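PDB 4QLY: nitroreductase family protein from Lactobacillus plantarum, which probably uses FMN and NADH to reduce the enone of 10-oxo-(11E)-octadecenoate in a pathway that saturates and detoxifies polyunsaturated fatty acids. Local coordinates for residues Val25-Pro30 against Val84-Ala89. Sequence-based numbering, arbitrary orientation.
Sequences VRQFDP and VDSASA. With FMN (flavin mononucleotide), chain E.
The ring of F28 packs against S86 and A87, where helix 81-86 ends: CD2 lies against A87 CB at 3.7 Å, and S86 OG sits at the ring edge, 3.5 Å from CD2. With F28 CG anti to its own carbonyl carbon (chi1 -55°), the ring hangs beside the backbone N, which lets one hydroxyl touch the ring edge and accept the bond from that N. F28 N donates to S86 OG across 3.2 Å in a nearly straight bond (165°). That oxygen is also hydrogen-bonded to P82 O in the preceding helical turn, so the buried hydroxyl ties the 25-30 loop to the helix end. Further along, a water donates to D29 O and to S88 OG, linking the loop to the segment just ahead of strand 89-96.

Two residues before F28, R26 points its CB away from 84-89, and its chain, extended from CG to NE, runs past Q83 of helix 81-86 to meet the flavin edge-on. NE donates to FMN O2 at 2.7 Å, while NH2 points to FMN N1, at 3.2 Å and in the guanidinium plane. Were R26 replaced by an alanine, O2 and N1 would lose both donors, and the pyrimidine end of the flavin would probably be less firmly oriented. A positive charge beside N1 and O2 is likely to stabilise the negative charge that gathers there when the flavin is reduced.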
loop_
_atom_site.group_PDB
_atom_site.type_symbol
_atom_site.label_atom_id
_atom_site.label_comp_id
_atom_site.label_asym_id
_atom_site.label_seq_id
_atom_site.Cartn_x
_atom_site.Cartn_y
_atom_site.Cartn_z
ATOM N N VAL A 25 -10.367 13.276 4.049
ATOM C CA VAL A 25 -11.641 13.980 4.236
ATOM C C VAL A 25 -12.574 13.091 5.039
ATOM O O VAL A 25 -12.737 11.913 4.715
ATOM C CB VAL A 25 -12.279 14.346 2.890
ATOM C CG1 VAL A 25 -13.685 14.867 3.086
ATOM C CG2 VAL A 25 -11.400 15.369 2.164
ATOM N N ARG A 26 -13.174 13.627 6.094
ATOM C CA ARG A 26 -13.930 12.774 7.004
ATOM C C ARG A 26 -15.389 13.205 7.121
ATOM O O ARG A 26 -16.191 12.561 7.790
ATOM C CB ARG A 26 -13.270 12.753 8.381
ATOM C CG ARG A 26 -11.860 12.170 8.392
ATOM C CD ARG A 26 -11.284 12.105 9.811
ATOM N NE ARG A 26 -10.000 11.402 9.829
ATOM C CZ ARG A 26 -8.815 11.988 9.647
ATOM N NH1 ARG A 26 -8.743 13.293 9.438
ATOM N NH2 ARG A 26 -7.697 11.261 9.662
ATOM N N GLN A 27 -15.716 14.302 6.455
ATOM C CA GLN A 27 -17.073 14.801 6.411
ATOM C C GLN A 27 -17.475 14.976 4.971
ATOM O O GLN A 27 -16.929 15.826 4.271
ATOM C CB GLN A 27 -17.199 16.123 7.176
ATOM C CG GLN A 27 -17.082 15.979 8.682
ATOM C CD GLN A 27 -18.215 15.150 9.273
ATOM O OE1 GLN A 27 -19.231 14.899 8.614
ATOM N NE2 GLN A 27 -18.055 14.731 10.526
ATOM N N PHE A 28 -18.417 14.150 4.525
ATOM C CA PHE A 28 -18.854 14.172 3.137
ATOM C C PHE A 28 -20.261 14.773 3.017
ATOM O O PHE A 28 -21.014 14.795 3.987
ATOM C CB PHE A 28 -18.821 12.750 2.546
ATOM C CG PHE A 28 -17.481 12.079 2.676
ATOM C CD1 PHE A 28 -16.440 12.406 1.813
ATOM C CD2 PHE A 28 -17.248 11.159 3.680
ATOM C CE1 PHE A 28 -15.189 11.810 1.933
ATOM C CE2 PHE A 28 -15.991 10.563 3.814
ATOM C CZ PHE A 28 -14.968 10.889 2.933
ATOM N N ASP A 29 -20.581 15.277 1.829
ATOM C CA ASP A 29 -21.927 15.731 1.497
ATOM C C ASP A 29 -22.882 14.542 1.474
ATOM O O ASP A 29 -22.821 13.717 0.566
ATOM C CB ASP A 29 -21.926 16.443 0.140
ATOM C CG ASP A 29 -23.265 17.086 -0.187
ATOM O OD1 ASP A 29 -24.280 16.685 0.423
ATOM O OD2 ASP A 29 -23.299 17.993 -1.050
ATOM N N PRO A 30 -23.792 14.474 2.461
ATOM C CA PRO A 30 -24.686 13.324 2.652
ATOM C C PRO A 30 -25.709 13.181 1.525
ATOM O O PRO A 30 -26.403 12.167 1.444
ATOM C CB PRO A 30 -25.394 13.636 3.980
ATOM C CG PRO A 30 -24.612 14.793 4.596
ATOM C CD PRO A 30 -24.058 15.547 3.434
ATOM N N VAL A 84 -18.405 7.162 7.848
ATOM C CA VAL A 84 -19.325 6.129 7.403
ATOM C C VAL A 84 -20.741 6.672 7.138
ATOM O O VAL A 84 -21.321 6.392 6.091
ATOM C CB VAL A 84 -19.392 4.982 8.423
ATOM C CG1 VAL A 84 -20.560 4.065 8.102
ATOM C CG2 VAL A 84 -18.074 4.210 8.432
ATOM N N ASP A 85 -21.288 7.462 8.065
ATOM C CA ASP A 85 -22.651 7.980 7.899
ATOM C C ASP A 85 -22.766 8.923 6.705
ATOM O O ASP A 85 -23.764 8.914 5.989
ATOM C CB ASP A 85 -23.119 8.708 9.169
ATOM C CG ASP A 85 -23.217 7.785 10.362
ATOM O OD1 ASP A 85 -23.406 6.558 10.165
ATOM O OD2 ASP A 85 -23.102 8.281 11.495
ATOM N N SER A 86 -21.738 9.729 6.475
ATOM C CA SER A 86 -21.837 10.775 5.457
ATOM C C SER A 86 -21.342 10.375 4.067
ATOM O O SER A 86 -21.678 11.029 3.084
ATOM C CB SER A 86 -21.070 12.010 5.928
ATOM O OG SER A 86 -19.697 11.707 6.121
ATOM N N ALA A 87 -20.527 9.326 3.981
ATOM C CA ALA A 87 -19.915 8.950 2.706
ATOM C C ALA A 87 -20.952 8.478 1.686
ATOM O O ALA A 87 -21.976 7.890 2.056
ATOM C CB ALA A 87 -18.858 7.866 2.923
ATOM N N SER A 88 -20.701 8.771 0.410
ATOM C CA SER A 88 -21.513 8.231 -0.677
ATOM C C SER A 88 -21.367 6.723 -0.727
ATOM O O SER A 88 -22.331 6.007 -0.971
ATOM C CB SER A 88 -21.112 8.821 -2.030
ATOM O OG SER A 88 -20.996 10.225 -1.965
ATOM N N ALA A 89 -20.142 6.246 -0.517
ATOM C CA ALA A 89 -19.875 4.809 -0.454
ATOM C C ALA A 89 -18.682 4.508 0.429
ATOM O O ALA A 89 -17.769 5.329 0.545
ATOM C CB ALA A 89 -19.637 4.252 -1.841
HETATM N N1 FMN E . -8.321 8.110 9.957
HETATM C C2 FMN E . -9.374 8.050 10.856
HETATM O O2 FMN E . -9.988 9.072 11.127
HETATM N N3 FMN E . -9.743 6.867 11.455
HETATM C C4 FMN E . -9.065 5.708 11.154
HETATM O O4 FMN E . -9.397 4.634 11.683
HETATM C C4A FMN E . -8.007 5.763 10.247
HETATM N N5 FMN E . -7.329 4.608 9.935
HETATM C C5A FMN E . -6.302 4.638 9.021
HETATM C C6 FMN E . -5.670 3.441 8.724
HETATM C C7 FMN E . -4.632 3.421 7.814
HETATM C C7M FMN E . -3.942 2.124 7.510
HETATM C C8 FMN E . -4.235 4.593 7.191
HETATM C C8M FMN E . -3.099 4.529 6.203
HETATM C C9 FMN E . -4.876 5.802 7.483
HETATM C C9A FMN E . -5.924 5.833 8.408
HETATM N N10 FMN E . -6.600 7.015 8.735
HETATM C C10 FMN E . -7.637 6.962 9.646
HETATM C "C1'" FMN E . -6.246 8.355 8.128
HETATM C "C2'" FMN E . -4.971 8.946 8.799
HETATM O "O2'" FMN E . -5.216 9.481 10.085
HETATM C "C3'" FMN E . -4.325 10.065 7.981
HETATM O "O3'" FMN E . -3.932 9.510 6.751
HETATM C "C4'" FMN E . -3.063 10.691 8.616
HETATM O "O4'" FMN E . -3.354 11.420 9.788
HETATM C "C5'" FMN E . -2.434 11.637 7.605
HETATM O "O5'" FMN E . -3.404 12.603 7.277
HETATM P P FMN E . -3.842 12.879 5.756
HETATM O O1P FMN E . -4.972 13.883 5.745
HETATM O O2P FMN E . -2.697 13.372 4.911
HETATM O O3P FMN E . -4.388 11.572 5.183
HETATM O O HOH W 1 -20.624 12.420 -0.607
#